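Side-chain contacts in hypothetical protein (Staphylococcus aureus subsp. aureus, PDB 2ETS), which is of unknown function but belongs to the DUF1798 family, representatives of which adopt a four-helical bundle fold: residues V17-Y22 against D55-E60; L63-I68 against K78-I83. All blocks are in the same frame, centred on the assembly; numbering follows the deposited sequence.

Contact 1 (V17-Y22 against D55-E60). Unlike the reference sequence in segment 55-60: I57 (reference Met).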
# COMPACT_ATOMS: atom_id res chain seq x y z
N VAL A 17 -7.40 -7.06 0.91
CA VAL A 17 -7.05 -6.30 -0.27
C VAL A 17 -7.81 -4.96 -0.29
O VAL A 17 -7.22 -3.88 -0.51
CB VAL A 17 -7.23 -7.17 -1.58
CG1 VAL A 17 -6.92 -6.38 -2.85
CG2 VAL A 17 -6.32 -8.40 -1.55
N GLU A 18 -9.12 -5.03 -0.03
CA GLU A 18 -9.95 -3.82 0.14
C GLU A 18 -9.39 -2.89 1.23
O GLU A 18 -9.44 -1.66 1.12
CB GLU A 18 -11.42 -4.19 0.42
CG GLU A 18 -12.20 -4.31 -0.87
CD GLU A 18 -13.62 -4.86 -0.69
OE1 GLU A 18 -13.81 -5.86 0.05
OE2 GLU A 18 -14.54 -4.29 -1.32
N SER A 19 -8.86 -3.50 2.28
CA SER A 19 -8.19 -2.76 3.31
C SER A 19 -6.97 -2.01 2.81
O SER A 19 -6.75 -0.87 3.18
CB SER A 19 -7.79 -3.67 4.45
OG SER A 19 -7.42 -2.86 5.55
N LEU A 20 -6.14 -2.64 1.98
CA LEU A 20 -4.98 -1.97 1.43
C LEU A 20 -5.40 -0.88 0.44
O LEU A 20 -4.80 0.18 0.37
CB LEU A 20 -4.04 -2.96 0.74
CG LEU A 20 -3.29 -3.96 1.62
CD1 LEU A 20 -2.60 -4.99 0.74
CD2 LEU A 20 -2.29 -3.24 2.47
N ILE A 21 -6.41 -1.16 -0.36
CA ILE A 21 -6.94 -0.16 -1.28
C ILE A 21 -7.33 1.12 -0.55
O ILE A 21 -6.84 2.23 -0.90
CB ILE A 21 -8.10 -0.73 -2.12
CG1 ILE A 21 -7.50 -1.73 -3.14
CG2 ILE A 21 -8.84 0.39 -2.87
CD1 ILE A 21 -8.52 -2.50 -3.96
N TYR A 22 -8.15 0.97 0.47
CA TYR A 22 -8.53 2.10 1.34
C TYR A 22 -7.27 2.80 1.85
O TYR A 22 -7.16 4.03 1.77
CB TYR A 22 -9.42 1.66 2.52
CG TYR A 22 -9.47 2.67 3.67
CD1 TYR A 22 -10.41 3.74 3.71
CD2 TYR A 22 -8.60 2.56 4.73
CE1 TYR A 22 -10.44 4.65 4.78
CE2 TYR A 22 -8.64 3.44 5.80
CZ TYR A 22 -9.52 4.49 5.82
OH TYR A 22 -9.43 5.31 6.93
N ASP A 55 2.36 -2.36 8.20
CA ASP A 55 3.09 -3.61 8.33
C ASP A 55 2.19 -4.75 8.84
O ASP A 55 2.32 -5.88 8.37
CB ASP A 55 4.31 -3.46 9.26
CG ASP A 55 5.36 -2.51 8.71
OD1 ASP A 55 5.31 -2.19 7.50
OD2 ASP A 55 6.18 -2.01 9.51
N SER A 56 1.27 -4.44 9.77
CA SER A 56 0.37 -5.47 10.30
C SER A 56 -0.49 -6.03 9.18
O SER A 56 -0.62 -7.23 9.04
CB SER A 56 -0.52 -4.97 11.48
N ILE A 57 -1.05 -5.16 8.35
CA ILE A 57 -1.87 -5.63 7.25
C ILE A 57 -1.04 -6.44 6.27
O ILE A 57 -1.47 -7.49 5.82
CB ILE A 57 -2.59 -4.48 6.49
CG1 ILE A 57 -3.48 -3.66 7.45
CG2 ILE A 57 -3.49 -5.05 5.38
CD1 ILE A 57 -3.96 -2.34 6.83
N LEU A 58 0.15 -5.96 5.95
CA LEU A 58 1.01 -6.65 4.99
C LEU A 58 1.43 -8.00 5.47
O LEU A 58 1.47 -8.93 4.68
CB LEU A 58 2.22 -5.81 4.60
CG LEU A 58 1.83 -4.55 3.82
CD1 LEU A 58 3.03 -3.69 3.49
CD2 LEU A 58 1.05 -4.84 2.53
N ASN A 59 1.72 -8.10 6.77
CA ASN A 59 2.06 -9.38 7.39
C ASN A 59 0.97 -10.42 7.21
O ASN A 59 1.26 -11.59 6.92
CB ASN A 59 2.38 -9.22 8.88
CG ASN A 59 3.73 -8.56 9.11
OD1 ASN A 59 4.59 -8.54 8.23
ND2 ASN A 59 3.92 -8.00 10.30
N GLU A 60 -0.27 -9.99 7.35
CA GLU A 60 -1.40 -10.87 7.10
C GLU A 60 -1.42 -11.26 5.63
O GLU A 60 -1.40 -12.43 5.31
CB GLU A 60 -2.74 -10.23 7.53
CG GLU A 60 -3.04 -10.27 9.05
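L20 and I57 meet at the interface of two antiparallel helices in a four-helix bundle. The segment axes approach to 10.5 Å and their N-to-C directions lie 150° apart. Backbones this far apart are joined by side chains alone, and L20 and I57 mark the closest pair of CA atoms, at 7.5 Å.

Contact centres on one methyl of L20. Its CD2 touches CG2 of I57 at 3.6 Å and CD2 of L58 at 3.7 Å, so a single branch packs against two successive residues of the other helix. The side chains of L20 and I57 run past each other in opposite directions, whereas those of L20 and L58 cross at about a right angle. The bond from CA to CB of L20 does not aim at the other helix, and a leucine is long and forked enough to bring CD2 across to it.

The CB of I57 is directed toward segment 17-22, and its two branches take different partners. CG2, anti to the backbone N, faces L20, while the extended CG1 arm of I57 (chi2 167°) takes CD1 to OG of S19 at 3.7 Å. That last meeting is a van der Waals touch, and a small serine suits this partly exposed margin, where CD1 of I57 lies close to the helix.

The buried leucines lead inward from here. L58 continues onto I83, I86 and E87 of helix 76-92, and L20 also touches I61, one turn along from I57. On helix 12-37, V17 and I21 turn to I117 and L114 of helix 100-120, so all four long helices adjoin this level of the bundle.

Contact 2 (L63-I68 against K78-I83)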
# COMPACT_ATOMS: atom_id res chain seq x y z
N LEU A 63 0.82 -14.01 4.56
CA LEU A 63 0.32 -15.35 4.86
C LEU A 63 -0.47 -15.96 3.69
O LEU A 63 -0.57 -17.15 3.59
CB LEU A 63 -0.52 -15.35 6.14
CG LEU A 63 0.17 -14.85 7.43
CD1 LEU A 63 -0.82 -14.81 8.61
CD2 LEU A 63 1.40 -15.68 7.80
N HIS A 64 -1.01 -15.15 2.78
CA HIS A 64 -1.69 -15.68 1.59
C HIS A 64 -0.88 -15.61 0.32
O HIS A 64 -1.45 -15.72 -0.76
CB HIS A 64 -3.00 -14.94 1.35
CG HIS A 64 -3.91 -14.97 2.53
ND1 HIS A 64 -4.89 -15.93 2.68
CD2 HIS A 64 -3.96 -14.19 3.63
CE1 HIS A 64 -5.52 -15.72 3.81
NE2 HIS A 64 -4.98 -14.67 4.41
N ARG A 65 0.44 -15.49 0.44
CA ARG A 65 1.36 -15.37 -0.72
C ARG A 65 1.10 -16.41 -1.83
O ARG A 65 0.95 -16.06 -3.00
CB ARG A 65 2.82 -15.46 -0.26
CG ARG A 65 3.81 -15.29 -1.41
CD ARG A 65 5.28 -15.40 -1.02
NE ARG A 65 6.11 -15.73 -2.18
CZ ARG A 65 6.17 -16.94 -2.76
NH1 ARG A 65 5.46 -17.98 -2.29
NH2 ARG A 65 6.95 -17.13 -3.82
N GLU A 66 1.02 -17.68 -1.43
CA GLU A 66 0.88 -18.81 -2.37
C GLU A 66 -0.37 -18.70 -3.26
O GLU A 66 -0.32 -19.01 -4.45
CB GLU A 66 0.85 -20.16 -1.61
CG GLU A 66 2.14 -20.50 -0.85
N PHE A 67 -1.49 -18.24 -2.69
CA PHE A 67 -2.70 -17.99 -3.48
C PHE A 67 -2.51 -16.80 -4.41
O PHE A 67 -2.64 -16.93 -5.63
CB PHE A 67 -3.92 -17.71 -2.59
CG PHE A 67 -5.22 -17.64 -3.37
CD1 PHE A 67 -5.61 -16.48 -4.04
CD2 PHE A 67 -6.04 -18.76 -3.45
CE1 PHE A 67 -6.80 -16.43 -4.76
CE2 PHE A 67 -7.24 -18.71 -4.17
CZ PHE A 67 -7.61 -17.53 -4.82
N ILE A 68 -2.20 -15.65 -3.80
CA ILE A 68 -2.11 -14.39 -4.51
C ILE A 68 -1.17 -14.43 -5.73
O ILE A 68 -1.50 -13.88 -6.76
CB ILE A 68 -1.71 -13.25 -3.54
CG1 ILE A 68 -2.91 -12.88 -2.67
CG2 ILE A 68 -1.22 -12.02 -4.31
CD1 ILE A 68 -2.55 -12.22 -1.37
N LYS A 78 6.48 -9.80 -8.69
CA LYS A 78 5.50 -8.72 -8.67
C LYS A 78 4.85 -8.58 -7.28
O LYS A 78 4.60 -7.49 -6.83
CB LYS A 78 4.41 -8.96 -9.73
CG LYS A 78 4.81 -8.66 -11.20
CD LYS A 78 4.71 -7.17 -11.59
CE LYS A 78 3.21 -6.68 -11.61
NZ LYS A 78 3.07 -5.18 -11.58
N PHE A 79 4.61 -9.70 -6.60
CA PHE A 79 4.08 -9.65 -5.25
C PHE A 79 5.06 -8.98 -4.28
O PHE A 79 4.65 -8.17 -3.43
CB PHE A 79 3.71 -11.06 -4.80
CG PHE A 79 3.11 -11.14 -3.42
CD1 PHE A 79 1.74 -10.93 -3.23
CD2 PHE A 79 3.88 -11.51 -2.32
CE1 PHE A 79 1.16 -11.05 -1.96
CE2 PHE A 79 3.31 -11.62 -1.03
CZ PHE A 79 1.94 -11.40 -0.85
N GLU A 80 6.35 -9.28 -4.40
CA GLU A 80 7.36 -8.65 -3.54
C GLU A 80 7.52 -7.15 -3.82
O GLU A 80 7.68 -6.35 -2.89
CB GLU A 80 8.71 -9.34 -3.64
CG GLU A 80 8.72 -10.83 -3.18
CD GLU A 80 8.29 -11.03 -1.71
OE1 GLU A 80 8.67 -10.22 -0.84
OE2 GLU A 80 7.55 -12.01 -1.43
N LEU A 81 7.46 -6.76 -5.08
CA LEU A 81 7.52 -5.33 -5.38
C LEU A 81 6.33 -4.57 -4.89
O LEU A 81 6.46 -3.45 -4.45
CB LEU A 81 7.71 -5.11 -6.87
CG LEU A 81 9.00 -5.76 -7.36
CD1 LEU A 81 9.22 -5.45 -8.84
CD2 LEU A 81 10.21 -5.33 -6.52
N LEU A 82 5.15 -5.20 -4.96
CA LEU A 82 3.94 -4.57 -4.53
C LEU A 82 4.05 -4.25 -3.05
O LEU A 82 3.71 -3.14 -2.65
CB LEU A 82 2.74 -5.45 -4.81
CG LEU A 82 1.42 -4.94 -4.25
CD1 LEU A 82 1.02 -3.56 -4.78
CD2 LEU A 82 0.32 -5.99 -4.49
N ILE A 83 4.54 -5.21 -2.26
CA ILE A 83 4.66 -5.06 -0.80
C ILE A 83 5.60 -3.91 -0.47
O ILE A 83 5.31 -3.06 0.36
CB ILE A 83 5.25 -6.35 -0.16
CG1 ILE A 83 4.28 -7.56 -0.19
CG2 ILE A 83 5.81 -6.09 1.26
CD1 ILE A 83 2.89 -7.30 0.15
O HOH W 1 6.63 -13.55 -3.30
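R65 and F79 bring together the short helix 65-68 and helix 76-92, with the arginine's aliphatic part laid obliquely against the phenyl ring. From the backbone, CB of R65 lies 3.9 Å from CE2 of F79, and its CG comes closer to the same CE2, at 3.7 Å. With CG anti to the backbone N (chi1 -178°) and an extended chain as far as NE, the arginine passes the ring and reaches E80. There CD of R65 is 4.1 Å from OE2 of E80. NE is equally far from that oxygen, beyond a salt bridge, and a water bridges them, accepting from NE of R65 and donating to OE2 of E80. At the tip, NH2 of R65 is hydrogen-bonded to S76 OG. Arginine suits the place because its methylene chain can lie against the ring while its far end meets polar partners.

Another part of the same ring meets I68, whose CG2 is modelled closer to CD1 of F79 than a usual carbon-carbon contact, a detail best treated as doubtful; the two side chains cross at about a right angle. I83 CG1 lies above one ring face, off toward its rim. A flat, buried aromatic suits the position because it presents different atoms to R65 and I68.

I68 also touches I61 and I117. With H64 at the N-cap position of helix 65-68, this is a short helical turn within an interhelical connection, packed against the hydrophobic core of a four-helix bundle.

Overall arrangement
From the N terminus, helix 12-37 runs out and helix 43-63 returns beside it; contact 1 closes that hairpin, with 32 mostly helical residues between its segments. After helix 43-63 the chain passes through H64 into helix 65-68, and contact 2 closes a much tighter loop of nine intervening residues by tying this short helix to helix 76-92. The two loops follow one another in series, neither enclosing nor crossing the other. Their centres are 12 Å apart, yet they join directly where L58 CD2 of contact 1 packs on I83 CD1 of segment 78-83, at 3.9 Å. Helix 100-120, last in the chain, borders both contacts.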